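PDB 6DJ8: beta sliding clamp from Borrelia burgdorferi, which probably encircles DNA as a ring-shaped head-to-tail homodimer and tethers DNA polymerases and other proteins to it for processive replication. Local coordinates for residues K161-L173 with L195-K207. Sequence-based numbering, arbitrary orientation.
Sequences KKVINRIAFSAHL and LVSTNGHRMSICK
Val163 sets CG1 against CD2 of Leu195 at 3.7 Å, the two side chains crossing at about a right angle, a compact branched residue suited to packing helix against strand. On the next turn Arg166 lends its aliphatic CB to SG of Cys206, while its guanidinium turns away to a salt bridge with Glu377. Its carbonyl O accepts from Ser204 OG at 2.8 Å, almost in line with the C=O (171°). Ile167 lies over the paired strands, its branched apolar chain touching both: CD1 lies 3.5 Å from Leu195 O, and CG1, anti to its carbonyl carbon (chi1 -76°), meets Cys206 SG. Ser197 OG and Ser170 N grip Ile167 O from opposite faces of its plane, the former at 2.6 Å. The Phe169 ring, nearly perpendicular to the Arg202 guanidinium, receives NH1 at its edge. Ser170, small and polar, donates from OG to Ser204 OG at 2.9 Å. Water joins Ala171 O to Arg202 NH2, which also pairs with Glu353. The His172 ring edge, at CD2, meets Asn199 O at 3.6 Å. Helix 157-167 runs roughly along hairpin 192-211; Ile164 and Ala168 pack on helix 223-231, while Phe169 and Arg202 meet strand 383-387 and helix 348-355.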
loop_
_atom_site.group_PDB
_atom_site.type_symbol
_atom_site.label_atom_id
_atom_site.label_comp_id
_atom_site.label_asym_id
_atom_site.label_seq_id
_atom_site.Cartn_x
_atom_site.Cartn_y
_atom_site.Cartn_z
ATOM N N LYS A 161 -7.124 -8.559 24.680
ATOM C CA LYS A 161 -6.412 -8.175 23.461
ATOM C C LYS A 161 -5.023 -8.796 23.418
ATOM O O LYS A 161 -4.586 -9.298 22.373
ATOM C CB LYS A 161 -6.265 -6.652 23.375
ATOM C CG LYS A 161 -7.480 -5.909 22.905
ATOM C CD LYS A 161 -7.154 -4.441 22.653
ATOM C CE LYS A 161 -5.969 -4.313 21.715
ATOM N NZ LYS A 161 -6.162 -3.194 20.758
ATOM N N LYS A 162 -4.305 -8.760 24.544
ATOM C CA LYS A 162 -2.970 -9.359 24.568
ATOM C C LYS A 162 -3.043 -10.854 24.281
ATOM O O LYS A 162 -2.265 -11.384 23.478
ATOM C CB LYS A 162 -2.304 -9.098 25.919
ATOM C CG LYS A 162 -0.844 -9.536 25.994
ATOM C CD LYS A 162 -0.149 -8.867 27.177
ATOM C CE LYS A 162 1.165 -9.546 27.533
ATOM N NZ LYS A 162 1.958 -8.686 28.465
ATOM N N VAL A 163 -4.000 -11.544 24.898
ATOM C CA VAL A 163 -4.147 -12.977 24.659
ATOM C C VAL A 163 -4.463 -13.252 23.193
ATOM O O VAL A 163 -3.900 -14.168 22.579
ATOM C CB VAL A 163 -5.215 -13.563 25.600
ATOM C CG1 VAL A 163 -5.546 -14.984 25.197
ATOM C CG2 VAL A 163 -4.692 -13.553 27.031
ATOM N N ILE A 164 -5.378 -12.475 22.613
ATOM C CA ILE A 164 -5.712 -12.651 21.201
ATOM C C ILE A 164 -4.468 -12.458 20.349
ATOM O O ILE A 164 -4.180 -13.249 19.440
ATOM C CB ILE A 164 -6.821 -11.659 20.796
ATOM C CG1 ILE A 164 -8.175 -12.095 21.360
ATOM C CG2 ILE A 164 -6.863 -11.483 19.268
ATOM C CD1 ILE A 164 -9.277 -11.048 21.164
ATOM N N ASN A 165 -3.711 -11.394 20.636
ATOM C CA ASN A 165 -2.489 -11.114 19.887
ATOM C C ASN A 165 -1.504 -12.277 19.977
ATOM O O ASN A 165 -0.791 -12.566 19.010
ATOM C CB ASN A 165 -1.858 -9.804 20.395
ATOM C CG ASN A 165 -0.767 -9.274 19.459
ATOM O OD1 ASN A 165 -0.966 -9.197 18.254
ATOM N ND2 ASN A 165 0.383 -8.907 20.018
ATOM N N ARG A 166 -1.486 -12.996 21.098
ATOM C CA ARG A 166 -0.557 -14.111 21.241
ATOM C C ARG A 166 -1.108 -15.422 20.701
ATOM O O ARG A 166 -0.330 -16.353 20.468
ATOM C CB ARG A 166 -0.174 -14.277 22.718
ATOM C CG ARG A 166 0.950 -13.317 23.078
ATOM C CD ARG A 166 0.971 -12.818 24.510
ATOM N NE ARG A 166 1.950 -11.740 24.600
ATOM C CZ ARG A 166 3.033 -11.746 25.366
ATOM N NH1 ARG A 166 3.283 -12.749 26.193
ATOM N NH2 ARG A 166 3.855 -10.710 25.326
ATOM N N ILE A 167 -2.417 -15.519 20.461
ATOM C CA ILE A 167 -3.052 -16.780 20.100
ATOM C C ILE A 167 -3.484 -16.810 18.633
ATOM O O ILE A 167 -3.251 -17.804 17.935
ATOM C CB ILE A 167 -4.250 -17.057 21.033
ATOM C CG1 ILE A 167 -3.760 -17.538 22.400
ATOM C CG2 ILE A 167 -5.158 -18.100 20.428
ATOM C CD1 ILE A 167 -3.346 -18.999 22.412
ATOM N N ALA A 168 -4.078 -15.717 18.128
ATOM C CA ALA A 168 -4.772 -15.783 16.839
ATOM C C ALA A 168 -3.845 -16.210 15.701
ATOM O O ALA A 168 -4.217 -17.053 14.871
ATOM C CB ALA A 168 -5.414 -14.427 16.518
ATOM N N PHE A 169 -2.634 -15.644 15.637
ATOM C CA PHE A 169 -1.778 -15.891 14.476
ATOM C C PHE A 169 -1.377 -17.353 14.329
ATOM O O PHE A 169 -1.049 -17.782 13.217
ATOM C CB PHE A 169 -0.522 -15.004 14.549
ATOM C CG PHE A 169 0.515 -15.489 15.543
ATOM C CD1 PHE A 169 0.485 -15.063 16.862
ATOM C CD2 PHE A 169 1.528 -16.366 15.142
ATOM C CE1 PHE A 169 1.460 -15.514 17.793
ATOM C CE2 PHE A 169 2.505 -16.797 16.034
ATOM C CZ PHE A 169 2.459 -16.383 17.372
ATOM N N SER A 170 -1.399 -18.139 15.413
ATOM C CA SER A 170 -0.976 -19.533 15.332
ATOM C C SER A 170 -2.035 -20.478 14.779
ATOM O O SER A 170 -1.696 -21.612 14.406
ATOM C CB SER A 170 -0.586 -20.059 16.718
ATOM O OG SER A 170 0.677 -19.589 17.110
ATOM N N ALA A 171 -3.308 -20.088 14.768
ATOM C CA ALA A 171 -4.323 -21.016 14.291
ATOM C C ALA A 171 -4.103 -21.286 12.813
ATOM O O ALA A 171 -3.549 -20.457 12.085
ATOM C CB ALA A 171 -5.732 -20.461 14.536
ATOM N N HIS A 172 -4.508 -22.470 12.370
ATOM C CA HIS A 172 -4.443 -22.750 10.947
ATOM C C HIS A 172 -5.296 -21.732 10.183
ATOM O O HIS A 172 -6.360 -21.305 10.646
ATOM C CB HIS A 172 -4.913 -24.174 10.663
ATOM C CG HIS A 172 -4.429 -24.704 9.358
ATOM N ND1 HIS A 172 -4.916 -24.265 8.149
ATOM C CD2 HIS A 172 -3.443 -25.585 9.070
ATOM C CE1 HIS A 172 -4.270 -24.874 7.170
ATOM N NE2 HIS A 172 -3.369 -25.680 7.703
ATOM N N LEU A 173 -4.782 -21.299 9.035
ATOM C CA LEU A 173 -5.404 -20.238 8.253
ATOM C C LEU A 173 -6.534 -20.722 7.342
ATOM O O LEU A 173 -7.276 -19.890 6.815
ATOM C CB LEU A 173 -4.322 -19.526 7.444
ATOM C CG LEU A 173 -3.372 -18.688 8.300
ATOM C CD1 LEU A 173 -2.246 -18.108 7.467
ATOM C CD2 LEU A 173 -4.149 -17.569 8.955
ATOM N N LEU A 195 -5.964 -21.028 26.698
ATOM C CA LEU A 195 -6.173 -20.946 25.258
ATOM C C LEU A 195 -4.996 -21.577 24.525
ATOM O O LEU A 195 -3.838 -21.368 24.895
ATOM C CB LEU A 195 -6.349 -19.495 24.803
ATOM C CG LEU A 195 -7.717 -18.871 25.076
ATOM C CD1 LEU A 195 -7.939 -18.570 26.557
ATOM C CD2 LEU A 195 -7.921 -17.637 24.233
ATOM N N VAL A 196 -5.298 -22.347 23.484
ATOM C CA VAL A 196 -4.285 -23.008 22.663
ATOM C C VAL A 196 -4.649 -22.791 21.201
ATOM O O VAL A 196 -5.829 -22.838 20.841
ATOM C CB VAL A 196 -4.205 -24.515 22.975
ATOM C CG1 VAL A 196 -3.231 -25.221 22.028
ATOM C CG2 VAL A 196 -3.802 -24.731 24.430
ATOM N N SER A 197 -3.645 -22.556 20.355
ATOM C CA SER A 197 -3.884 -22.559 18.920
ATOM C C SER A 197 -2.679 -23.140 18.204
ATOM O O SER A 197 -1.538 -22.976 18.645
ATOM C CB SER A 197 -4.166 -21.151 18.375
ATOM O OG SER A 197 -3.078 -20.288 18.653
ATOM N N THR A 198 -2.935 -23.781 17.064
ATOM C CA THR A 198 -1.846 -24.364 16.298
ATOM C C THR A 198 -2.305 -24.599 14.873
ATOM O O THR A 198 -3.498 -24.745 14.600
ATOM C CB THR A 198 -1.390 -25.693 16.902
ATOM O OG1 THR A 198 -0.268 -26.208 16.167
ATOM C CG2 THR A 198 -2.540 -26.698 16.805
ATOM N N ASN A 199 -1.329 -24.675 13.976
ATOM C CA ASN A 199 -1.563 -25.080 12.600
ATOM C C ASN A 199 -0.902 -26.415 12.309
ATOM O O ASN A 199 -0.719 -26.769 11.142
ATOM C CB ASN A 199 -1.068 -24.003 11.626
ATOM C CG ASN A 199 0.440 -23.980 11.498
ATOM O OD1 ASN A 199 1.169 -24.500 12.361
ATOM N ND2 ASN A 199 0.924 -23.401 10.400
ATOM N N GLY A 200 -0.483 -27.135 13.354
ATOM C CA GLY A 200 0.241 -28.371 13.202
ATOM C C GLY A 200 1.746 -28.224 13.218
ATOM O O GLY A 200 2.451 -29.214 13.433
ATOM N N HIS A 201 2.262 -27.030 12.982
ATOM C CA HIS A 201 3.698 -26.816 12.946
ATOM C C HIS A 201 4.199 -25.824 13.978
ATOM O O HIS A 201 5.332 -25.961 14.457
ATOM C CB HIS A 201 4.087 -26.364 11.536
ATOM C CG HIS A 201 3.770 -27.391 10.501
ATOM N ND1 HIS A 201 2.512 -27.528 9.955
ATOM C CD2 HIS A 201 4.538 -28.342 9.922
ATOM C CE1 HIS A 201 2.515 -28.531 9.096
ATOM N NE2 HIS A 201 3.735 -29.031 9.046
ATOM N N ARG A 202 3.380 -24.844 14.339
ATOM C CA ARG A 202 3.685 -23.884 15.377
ATOM C C ARG A 202 2.437 -23.746 16.238
ATOM O O ARG A 202 1.316 -23.976 15.769
ATOM C CB ARG A 202 4.147 -22.534 14.792
ATOM C CG ARG A 202 3.351 -22.017 13.569
ATOM C CD ARG A 202 2.167 -21.159 13.981
ATOM N NE ARG A 202 1.513 -20.520 12.818
ATOM C CZ ARG A 202 1.942 -19.392 12.263
ATOM N NH1 ARG A 202 3.024 -18.787 12.765
ATOM N NH2 ARG A 202 1.307 -18.863 11.208
ATOM N N MET A 203 2.639 -23.393 17.508
ATOM C CA MET A 203 1.555 -23.443 18.472
ATOM C C MET A 203 1.762 -22.395 19.555
ATOM O O MET A 203 2.873 -22.234 20.070
ATOM C CB MET A 203 1.459 -24.844 19.128
ATOM C CG MET A 203 0.589 -24.859 20.393
ATOM S SD MET A 203 0.529 -26.504 21.209
ATOM C CE MET A 203 -0.288 -27.455 19.965
ATOM N N SER A 204 0.678 -21.711 19.919
ATOM C CA SER A 204 0.649 -20.794 21.051
ATOM C C SER A 204 -0.197 -21.372 22.191
ATOM O O SER A 204 -1.238 -22.000 21.957
ATOM C CB SER A 204 0.117 -19.429 20.615
ATOM O OG SER A 204 1.103 -18.705 19.855
ATOM N N ILE A 205 0.275 -21.181 23.421
ATOM C CA ILE A 205 -0.417 -21.584 24.643
ATOM C C ILE A 205 -0.418 -20.402 25.600
ATOM O O ILE A 205 0.652 -19.949 26.025
ATOM C CB ILE A 205 0.259 -22.797 25.308
ATOM C CG1 ILE A 205 0.255 -23.989 24.358
ATOM C CG2 ILE A 205 -0.448 -23.147 26.612
ATOM C CD1 ILE A 205 1.378 -24.923 24.570
ATOM N N CYS A 206 -1.606 -19.929 25.970
ATOM C CA CYS A 206 -1.768 -18.797 26.880
ATOM C C CYS A 206 -2.593 -19.258 28.069
ATOM O O CYS A 206 -3.779 -19.568 27.919
ATOM C CB CYS A 206 -2.485 -17.628 26.216
ATOM S SG CYS A 206 -1.513 -16.734 25.061
ATOM N N LYS A 207 -1.973 -19.298 29.238
ATOM C CA LYS A 207 -2.682 -19.575 30.476
ATOM C C LYS A 207 -3.126 -18.245 31.067
ATOM O O LYS A 207 -2.322 -17.313 31.171
ATOM C CB LYS A 207 -1.768 -20.330 31.445
HETATM O O HOH W 1 -0.920 -20.690 10.901
#